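PDB 4YZT: cellulose hydrolase from Bacillus licheniformis, which hydrolyses internal beta-1,4-glucosidic bonds of cellulose as a family 5 endo-beta-1,4-glucanase and is captured here with cellotetraose. Local coordinates for residues E29-G34 with Y110-I115; A66-V71 with P301-N306. All blocks are in the same frame, centred on the assembly; numbering follows the deposited sequence.

Contact 1: E29-G34 with Y110-I115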
ATOM      1  N   GLU A  29     -17.938  -8.371  -9.036  1.00 15.04           N
ATOM      2  CA  GLU A  29     -18.992  -8.610  -8.043  1.00 15.67           C
ATOM      3  C   GLU A  29     -18.552  -9.625  -6.985  1.00 17.29           C
ATOM      4  O   GLU A  29     -18.844  -9.471  -5.794  1.00 15.93           O
ATOM      5  CB  GLU A  29     -20.277  -9.087  -8.732  1.00 14.38           C
ATOM      6  CG  GLU A  29     -21.354  -9.579  -7.764  1.00 18.82           C
ATOM      7  CD  GLU A  29     -21.924  -8.486  -6.882  1.00 24.85           C
ATOM      8  OE1 GLU A  29     -21.783  -7.289  -7.224  1.00 27.66           O
ATOM      9  OE2 GLU A  29     -22.517  -8.827  -5.834  1.00 28.04           O
ATOM     10  N   ASN A  30     -17.824 -10.651  -7.412  1.00 16.78           N
ATOM     11  CA  ASN A  30     -17.423 -11.705  -6.489  1.00 18.71           C
ATOM     12  C   ASN A  30     -16.170 -11.407  -5.668  1.00 13.82           C
ATOM     13  O   ASN A  30     -16.061 -11.902  -4.541  1.00 14.34           O
ATOM     14  CB  ASN A  30     -17.200 -13.016  -7.242  1.00 23.32           C
ATOM     15  CG  ASN A  30     -18.486 -13.607  -7.780  1.00 28.51           C
ATOM     16  OD1 ASN A  30     -19.580 -13.321  -7.281  1.00 28.03           O
ATOM     17  ND2 ASN A  30     -18.360 -14.450  -8.800  1.00 31.09           N
ATOM     18  N   MET A  31     -15.233 -10.616  -6.211  1.00 11.68           N
ATOM     19  CA  MET A  31     -13.911 -10.452  -5.571  1.00 10.91           C
ATOM     20  C   MET A  31     -13.587  -9.062  -4.965  1.00  9.69           C
ATOM     21  O   MET A  31     -12.733  -8.952  -4.081  1.00 10.76           O
ATOM     22  CB  MET A  31     -12.794 -10.805  -6.569  1.00  9.72           C
ATOM     23  CG  MET A  31     -12.800 -12.276  -7.066  1.00 10.91           C
ATOM     24  SD  MET A  31     -11.282 -12.689  -7.986  1.00 13.80           S
ATOM     25  CE  MET A  31     -10.014 -12.549  -6.723  1.00  9.26           C
ATOM     26  N   SER A  32     -14.237  -8.002  -5.425  1.00 11.23           N
ATOM     27  CA  SER A  32     -13.847  -6.656  -4.976  1.00 11.44           C
ATOM     28  C   SER A  32     -14.508  -6.304  -3.647  1.00  9.80           C
ATOM     29  O   SER A  32     -15.714  -6.506  -3.507  1.00 10.92           O
ATOM     30  CB  SER A  32     -14.221  -5.612  -6.040  1.00 10.08           C
ATOM     31  OG  SER A  32     -13.886  -4.304  -5.617  1.00  9.52           O
ATOM     32  N   PRO A  33     -13.743  -5.775  -2.672  1.00  9.49           N
ATOM     33  CA  PRO A  33     -12.296  -5.512  -2.632  1.00 10.50           C
ATOM     34  C   PRO A  33     -11.462  -6.668  -2.091  1.00 10.88           C
ATOM     35  O   PRO A  33     -11.944  -7.474  -1.298  1.00 10.19           O
ATOM     36  CB  PRO A  33     -12.196  -4.321  -1.677  1.00 10.97           C
ATOM     37  CG  PRO A  33     -13.267  -4.579  -0.675  1.00  9.41           C
ATOM     38  CD  PRO A  33     -14.400  -5.288  -1.444  1.00 10.60           C
ATOM     39  N   GLY A  34     -10.189  -6.705  -2.470  1.00  8.69           N
ATOM     40  CA  GLY A  34      -9.294  -7.760  -2.023  1.00 11.28           C
ATOM     41  C   GLY A  34      -8.206  -7.245  -1.089  1.00 10.96           C
ATOM     42  O   GLY A  34      -7.996  -6.032  -0.967  1.00 10.98           O
ATOM     43  N   TYR A 110     -12.749 -15.499  -2.143  1.00 10.76           N
ATOM     44  CA  TYR A 110     -12.068 -15.891  -3.367  1.00 12.21           C
ATOM     45  C   TYR A 110     -10.589 -15.724  -3.055  1.00 12.04           C
ATOM     46  O   TYR A 110     -10.202 -14.763  -2.396  1.00 11.76           O
ATOM     47  CB  TYR A 110     -12.506 -15.050  -4.558  1.00 10.46           C
ATOM     48  CG  TYR A 110     -13.842 -15.484  -5.103  1.00 16.09           C
ATOM     49  CD1 TYR A 110     -15.014 -15.170  -4.429  1.00 17.76           C
ATOM     50  CD2 TYR A 110     -13.933 -16.222  -6.275  1.00 16.61           C
ATOM     51  CE1 TYR A 110     -16.243 -15.560  -4.908  1.00 18.02           C
ATOM     52  CE2 TYR A 110     -15.168 -16.625  -6.764  1.00 18.00           C
ATOM     53  CZ  TYR A 110     -16.312 -16.288  -6.071  1.00 19.93           C
ATOM     54  OH  TYR A 110     -17.541 -16.681  -6.539  1.00 24.90           O
ATOM     55  N   VAL A 111      -9.770 -16.672  -3.487  1.00 10.08           N
ATOM     56  CA  VAL A 111      -8.395 -16.740  -3.014  1.00  9.76           C
ATOM     57  C   VAL A 111      -7.425 -16.824  -4.193  1.00 14.40           C
ATOM     58  O   VAL A 111      -7.636 -17.633  -5.091  1.00 14.55           O
ATOM     59  CB  VAL A 111      -8.184 -17.962  -2.081  1.00 13.35           C
ATOM     60  CG1 VAL A 111      -6.735 -18.022  -1.588  1.00  9.92           C
ATOM     61  CG2 VAL A 111      -9.169 -17.932  -0.894  1.00 10.52           C
ATOM     62  N   VAL A 112      -6.384 -15.976  -4.190  1.00 10.18           N
ATOM     63  CA  VAL A 112      -5.343 -16.016  -5.213  1.00 12.65           C
ATOM     64  C   VAL A 112      -4.072 -16.647  -4.643  1.00 10.99           C
ATOM     65  O   VAL A 112      -3.480 -16.121  -3.696  1.00 14.03           O
ATOM     66  CB  VAL A 112      -5.028 -14.614  -5.750  1.00 10.18           C
ATOM     67  CG1 VAL A 112      -3.840 -14.640  -6.744  1.00 11.07           C
ATOM     68  CG2 VAL A 112      -6.275 -14.024  -6.401  1.00 11.36           C
ATOM     69  N   LEU A 113      -3.660 -17.773  -5.220  1.00  9.37           N
ATOM     70  CA  LEU A 113      -2.427 -18.432  -4.795  1.00 11.03           C
ATOM     71  C   LEU A 113      -1.384 -18.258  -5.891  1.00 13.89           C
ATOM     72  O   LEU A 113      -1.699 -18.483  -7.066  1.00 11.06           O
ATOM     73  CB  LEU A 113      -2.676 -19.914  -4.502  1.00  9.87           C
ATOM     74  CG  LEU A 113      -1.480 -20.810  -4.133  1.00 13.12           C
ATOM     75  CD1 LEU A 113      -0.898 -20.455  -2.770  1.00 15.14           C
ATOM     76  CD2 LEU A 113      -1.875 -22.287  -4.186  1.00 15.86           C
ATOM     77  N   ASN A 114      -0.159 -17.852  -5.538  1.00  8.99           N
ATOM     78  CA  ASN A 114       0.830 -17.601  -6.599  1.00  8.94           C
ATOM     79  C   ASN A 114       2.201 -18.206  -6.353  1.00  9.16           C
ATOM     80  O   ASN A 114       2.396 -18.976  -5.410  1.00 10.46           O
ATOM     81  CB  ASN A 114       0.962 -16.082  -6.864  1.00  9.17           C
ATOM     82  CG  ASN A 114       1.840 -15.333  -5.835  1.00 10.50           C
ATOM     83  OD1 ASN A 114       2.511 -15.915  -4.975  1.00 11.64           O
ATOM     84  ND2 ASN A 114       1.858 -14.011  -5.969  1.00 11.74           N
ATOM     85  N   ILE A 115       3.125 -17.871  -7.251  1.00  9.15           N
ATOM     86  CA  ILE A 115       4.559 -18.000  -7.038  1.00 10.17           C
ATOM     87  C   ILE A 115       5.094 -16.564  -6.950  1.00 12.06           C
ATOM     88  O   ILE A 115       4.882 -15.772  -7.868  1.00 11.84           O
ATOM     89  CB  ILE A 115       5.249 -18.774  -8.182  1.00 12.00           C
ATOM     90  CG1 ILE A 115       4.762 -20.233  -8.225  1.00 10.25           C
ATOM     91  CG2 ILE A 115       6.778 -18.681  -8.065  1.00  9.92           C
ATOM     92  CD1 ILE A 115       5.506 -21.115  -9.232  1.00 11.04           C
TER

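Contact 2: A66-V71 with P301-N306. With BGC (beta-D-glucopyranose), chain B; BGC (beta-D-glucopyranose), chain C.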
ATOM      1  N   ALA A  66     -13.789  -7.338   8.379  1.00 12.03           N
ATOM      2  CA  ALA A  66     -13.575  -6.053   7.718  1.00 16.69           C
ATOM      3  C   ALA A  66     -14.447  -5.882   6.468  1.00 18.80           C
ATOM      4  O   ALA A  66     -14.840  -4.764   6.123  1.00 19.14           O
ATOM      5  CB  ALA A  66     -12.115  -5.902   7.352  1.00 15.46           C
ATOM      6  N   GLY A  67     -14.736  -6.989   5.790  1.00 15.32           N
ATOM      7  CA  GLY A  67     -15.592  -6.958   4.617  1.00 13.31           C
ATOM      8  C   GLY A  67     -14.883  -7.171   3.291  1.00 14.46           C
ATOM      9  O   GLY A  67     -15.457  -6.895   2.240  1.00 16.88           O
ATOM     10  N   PHE A  68     -13.647  -7.662   3.315  1.00 10.43           N
ATOM     11  CA  PHE A  68     -12.993  -8.004   2.044  1.00 11.94           C
ATOM     12  C   PHE A  68     -13.636  -9.261   1.463  1.00 14.45           C
ATOM     13  O   PHE A  68     -14.029 -10.164   2.202  1.00 14.69           O
ATOM     14  CB  PHE A  68     -11.482  -8.175   2.227  1.00  9.47           C
ATOM     15  CG  PHE A  68     -10.797  -6.890   2.568  1.00 11.17           C
ATOM     16  CD1 PHE A  68     -10.404  -6.020   1.560  1.00 10.99           C
ATOM     17  CD2 PHE A  68     -10.608  -6.518   3.892  1.00 10.15           C
ATOM     18  CE1 PHE A  68      -9.789  -4.805   1.859  1.00 10.68           C
ATOM     19  CE2 PHE A  68      -9.997  -5.308   4.198  1.00 10.87           C
ATOM     20  CZ  PHE A  68      -9.596  -4.457   3.173  1.00 10.21           C
ATOM     21  N   LYS A  69     -13.777  -9.300   0.143  1.00 10.22           N
ATOM     22  CA  LYS A  69     -14.367 -10.468  -0.512  1.00 11.65           C
ATOM     23  C   LYS A  69     -13.304 -11.455  -1.009  1.00 12.19           C
ATOM     24  O   LYS A  69     -13.592 -12.627  -1.260  1.00 12.16           O
ATOM     25  CB  LYS A  69     -15.252 -10.041  -1.681  1.00 11.30           C
ATOM     26  CG  LYS A  69     -16.506  -9.291  -1.265  1.00 12.01           C
ATOM     27  CD  LYS A  69     -17.389  -9.054  -2.481  1.00 14.49           C
ATOM     28  CE  LYS A  69     -18.602  -8.200  -2.162  1.00 15.60           C
ATOM     29  NZ  LYS A  69     -19.392  -7.954  -3.407  1.00 18.15           N
ATOM     30  N   SER A  70     -12.078 -10.987  -1.173  1.00 11.79           N
ATOM     31  CA  SER A  70     -11.027 -11.870  -1.671  1.00 11.55           C
ATOM     32  C   SER A  70      -9.696 -11.612  -0.969  1.00 11.03           C
ATOM     33  O   SER A  70      -9.475 -10.533  -0.424  1.00 11.27           O
ATOM     34  CB  SER A  70     -10.862 -11.714  -3.191  1.00 12.28           C
ATOM     35  OG  SER A  70     -10.481 -10.392  -3.537  1.00 10.31           O
ATOM     36  N   VAL A  71      -8.838 -12.629  -0.947  1.00  9.39           N
ATOM     37  CA  VAL A  71      -7.497 -12.487  -0.414  1.00  9.35           C
ATOM     38  C   VAL A  71      -6.485 -13.050  -1.405  1.00 11.91           C
ATOM     39  O   VAL A  71      -6.747 -14.033  -2.099  1.00 11.99           O
ATOM     40  CB  VAL A  71      -7.323 -13.182   0.970  1.00 12.83           C
ATOM     41  CG1 VAL A  71      -8.350 -12.645   1.971  1.00 11.77           C
ATOM     42  CG2 VAL A  71      -7.429 -14.697   0.854  1.00 17.31           C
ATOM     43  N   PRO A 301      -9.659  -4.667  -7.377  1.00  9.81           N
ATOM     44  CA  PRO A 301      -8.507  -4.088  -6.681  1.00 10.11           C
ATOM     45  C   PRO A 301      -8.113  -4.894  -5.446  1.00 10.01           C
ATOM     46  O   PRO A 301      -8.935  -5.087  -4.536  1.00  9.60           O
ATOM     47  CB  PRO A 301      -9.003  -2.687  -6.296  1.00 11.26           C
ATOM     48  CG  PRO A 301     -10.496  -2.851  -6.124  1.00 12.54           C
ATOM     49  CD  PRO A 301     -10.930  -4.026  -6.993  1.00 11.31           C
ATOM     50  N   MET A 302      -6.865  -5.357  -5.414  1.00  7.61           N
ATOM     51  CA  MET A 302      -6.378  -6.094  -4.245  1.00  9.53           C
ATOM     52  C   MET A 302      -5.303  -5.279  -3.515  1.00  9.75           C
ATOM     53  O   MET A 302      -4.257  -4.960  -4.077  1.00 10.67           O
ATOM     54  CB  MET A 302      -5.849  -7.474  -4.667  1.00 10.57           C
ATOM     55  CG  MET A 302      -6.877  -8.276  -5.498  1.00 14.60           C
ATOM     56  SD  MET A 302      -6.588 -10.058  -5.606  1.00 15.76           S
ATOM     57  CE  MET A 302      -7.113 -10.581  -3.971  1.00  8.15           C
ATOM     58  N   TRP A 303      -5.577  -4.955  -2.250  1.00  8.24           N
ATOM     59  CA  TRP A 303      -4.777  -3.992  -1.463  1.00  9.90           C
ATOM     60  C   TRP A 303      -3.481  -4.615  -0.947  1.00 10.21           C
ATOM     61  O   TRP A 303      -3.516  -5.693  -0.339  1.00  9.13           O
ATOM     62  CB  TRP A 303      -5.635  -3.507  -0.283  1.00  7.73           C
ATOM     63  CG  TRP A 303      -5.313  -2.196   0.373  1.00  9.74           C
ATOM     64  CD1 TRP A 303      -4.458  -1.219  -0.059  1.00  9.86           C
ATOM     65  CD2 TRP A 303      -5.895  -1.713   1.593  1.00 10.67           C
ATOM     66  NE1 TRP A 303      -4.468  -0.157   0.839  1.00 10.01           N
ATOM     67  CE2 TRP A 303      -5.349  -0.439   1.849  1.00  9.73           C
ATOM     68  CE3 TRP A 303      -6.825  -2.240   2.490  1.00 10.32           C
ATOM     69  CZ2 TRP A 303      -5.700   0.312   2.975  1.00  8.42           C
ATOM     70  CZ3 TRP A 303      -7.175  -1.489   3.606  1.00 10.81           C
ATOM     71  CH2 TRP A 303      -6.602  -0.236   3.841  1.00 10.62           C
ATOM     72  N   TRP A 304      -2.350  -3.956  -1.178  1.00  9.23           N
ATOM     73  CA  TRP A 304      -1.085  -4.474  -0.635  1.00  8.03           C
ATOM     74  C   TRP A 304      -0.910  -4.064   0.811  1.00 11.89           C
ATOM     75  O   TRP A 304      -0.863  -2.874   1.148  1.00 11.66           O
ATOM     76  CB  TRP A 304       0.131  -4.014  -1.450  1.00  8.59           C
ATOM     77  CG  TRP A 304       1.420  -4.582  -0.881  1.00  9.04           C
ATOM     78  CD1 TRP A 304       2.404  -3.906  -0.216  1.00 11.46           C
ATOM     79  CD2 TRP A 304       1.835  -5.961  -0.916  1.00 10.88           C
ATOM     80  NE1 TRP A 304       3.403  -4.783   0.174  1.00 12.02           N
ATOM     81  CE2 TRP A 304       3.078  -6.046  -0.251  1.00 10.85           C
ATOM     82  CE3 TRP A 304       1.273  -7.130  -1.449  1.00 11.32           C
ATOM     83  CZ2 TRP A 304       3.773  -7.251  -0.110  1.00  9.24           C
ATOM     84  CZ3 TRP A 304       1.962  -8.323  -1.308  1.00 11.12           C
ATOM     85  CH2 TRP A 304       3.199  -8.376  -0.641  1.00  9.16           C
ATOM     86  N   ASP A 305      -0.798  -5.076   1.662  1.00  9.19           N
ATOM     87  CA  ASP A 305      -0.595  -4.872   3.085  1.00 13.22           C
ATOM     88  C   ASP A 305       0.570  -5.762   3.529  1.00 12.52           C
ATOM     89  O   ASP A 305       0.436  -6.990   3.595  1.00 15.88           O
ATOM     90  CB  ASP A 305      -1.888  -5.193   3.839  1.00 12.46           C
ATOM     91  CG  ASP A 305      -1.810  -4.864   5.319  1.00 14.58           C
ATOM     92  OD1 ASP A 305      -0.707  -4.538   5.809  1.00 13.18           O
ATOM     93  OD2 ASP A 305      -2.861  -4.931   5.998  1.00 12.89           O
ATOM     94  N   ASN A 306       1.721  -5.161   3.809  1.00 12.15           N
ATOM     95  CA  ASN A 306       2.864  -5.966   4.223  1.00 11.40           C
ATOM     96  C   ASN A 306       2.890  -6.285   5.723  1.00 14.97           C
ATOM     97  O   ASN A 306       3.845  -6.878   6.215  1.00 16.62           O
ATOM     98  CB  ASN A 306       4.184  -5.294   3.813  1.00 12.54           C
ATOM     99  CG  ASN A 306       4.474  -4.002   4.581  1.00 17.01           C
ATOM    100  OD1 ASN A 306       3.720  -3.588   5.466  1.00 17.37           O
ATOM    101  ND2 ASN A 306       5.597  -3.367   4.244  1.00 17.66           N
TER
HETATM  102  C2  BGC B   2       7.105  -5.185   0.784  1.00 17.85           C
HETATM  103  C3  BGC B   2       8.369  -4.960   1.551  1.00 16.74           C
HETATM  104  C4  BGC B   2       9.331  -6.082   1.314  1.00 17.17           C
HETATM  105  C5  BGC B   2       9.597  -6.258  -0.170  1.00 19.28           C
HETATM  106  C6  BGC B   2      10.522  -7.427  -0.388  1.00 22.80           C
HETATM  107  C1  BGC B   2       7.397  -5.367  -0.684  1.00 18.68           C
HETATM  108  O2  BGC B   2       6.177  -4.091   0.956  1.00 15.95           O
HETATM  109  O3  BGC B   2       8.043  -4.808   2.967  1.00 14.99           O
HETATM  110  O4  BGC B   2      10.643  -5.865   1.967  1.00 17.07           O
HETATM  111  O5  BGC B   2       8.348  -6.479  -0.928  1.00 16.77           O
HETATM  112  O6  BGC B   2      10.941  -7.474  -1.750  1.00 26.52           O
HETATM  113  C2  BGC C   1       5.920  -6.824  -4.899  1.00 17.20           C
HETATM  114  C3  BGC C   1       5.762  -6.787  -3.419  1.00 17.61           C
HETATM  115  C4  BGC C   1       6.412  -5.613  -2.833  1.00 18.42           C
HETATM  116  C5  BGC C   1       5.827  -4.355  -3.474  1.00 19.75           C
HETATM  117  C6  BGC C   1       6.314  -3.043  -2.919  1.00 19.51           C
HETATM  118  C1  BGC C   1       5.363  -5.507  -5.367  1.00 23.66           C
HETATM  119  O1  BGC C   1       5.037  -5.415  -6.721  1.00 30.28           O
HETATM  120  O2  BGC C   1       5.114  -7.880  -5.510  1.00 12.50           O
HETATM  121  O3  BGC C   1       6.227  -8.052  -2.767  1.00 12.77           O
HETATM  122  O4  BGC C   1       6.194  -5.637  -1.377  1.00 16.18           O
HETATM  123  O5  BGC C   1       6.163  -4.400  -4.897  1.00 23.14           O
HETATM  124  O6  BGC C   1       7.689  -2.930  -3.248  1.00 20.41           O

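Contact 1: E29-G34 with Y110-I115
Asn30, in the last turn of helix 24-31, lays its CB over one face of the Tyr110 ring, 3.9 Å from the ring centroid and 29° off the ring normal, which qualifies as a CH-pi contact. Its amide plane lies only 8° from the ring plane, but the group is carried out past the ring toward the phenol oxygen. ND2 comes within 3.3 Å of Tyr110 OH, yet the angle is too poor for a hydrogen bond; the contact there is therefore van der Waals, with the CH-pi contact of CB beside it. On the tyrosine side, CG stands anti to the carbonyl carbon (chi1 -78°), which turns the ring toward Asn30 and sets CE1 and CZ against Asn30 CB. The backbone takes part too, with Asn30 O at 3.4 Å from Tyr110 CD1. Helix 24-31 precedes the first strand of a (beta/alpha)8 barrel, and Tyr110 opens the third strand, so the pairing lies at the end of the barrel where the strands begin. Met31 follows, its CG 3.8 Å from Tyr110 CB, with the two side chains crossing at about a right angle. The chain then bends at its last torsion, bringing CE within 4.0 Å of Val112 CG2, two residues further along the same strand. Were Tyr110 replaced by an alanine, Asn30 CB would probably lose its aromatic face and a gap would be likely beside Met31 CG.

Contact 2: A66-V71 with P301-N306
In the (beta/alpha)8 barrel, Phe68 and Ser70, leading into and beginning the second strand, meet Trp303 and Met302 of the eighth, a contact that spans the intervening strand 34-36. Phe68 brings its CZ to the edge of the Trp303 indole, near the indole plane, 3.6 Å from CE3. Met302, whose chain bends at chi3, sets its methyl CE against strand 70-73, 3.4 Å from Ser70 OG and 3.6 Å from Val71 C. The Ser70 hydroxyl has its polar partner elsewhere, the carbonyl oxygen of Met31. Just beyond the strand end the chain enters the glycan pocket. Trp304 NE1 donates to O2 of the glucose of chain B at 3.0 Å (157°). Asn306 ND2 donates to O3 of that glucose at 3.1 Å and weakly to O2, so two donors reach O2. One face of the Trp304 ring carries the glucose of chain C, with C3 3.9 Å above the plane. Outward, helix 321-330 packs on both Phe68 and Trp303 through Val327, and Trp303 stacks on Tyr272; on the interior side, Met302 meets Ile268 of strand 267-272 and Val112 of strand 110-114.

The centres of contacts 1 and 2 lie 8 Å apart, and their segments alternate along the chain: 29-34, 66-71, 110-115, 301-306. Both reach the eight-stranded parallel barrel, in which strands 70-73 and 110-114 are neighbours. Two probable hydrogen bonds join them directly, Met31 O to Ser70 OG at 2.7 Å and Val112 N to Val71 O at 2.9 Å, while Lys69 NZ also bonds to Glu29 O. Contact 1 thus ties the helix before the first strand to the third, and contact 2 joins the second to the eighth. Residues 304-306 continue from the end of strand 299-303 to the bound glucose units, linking the packing at the end of the barrel where the strands begin with the substrate pocket.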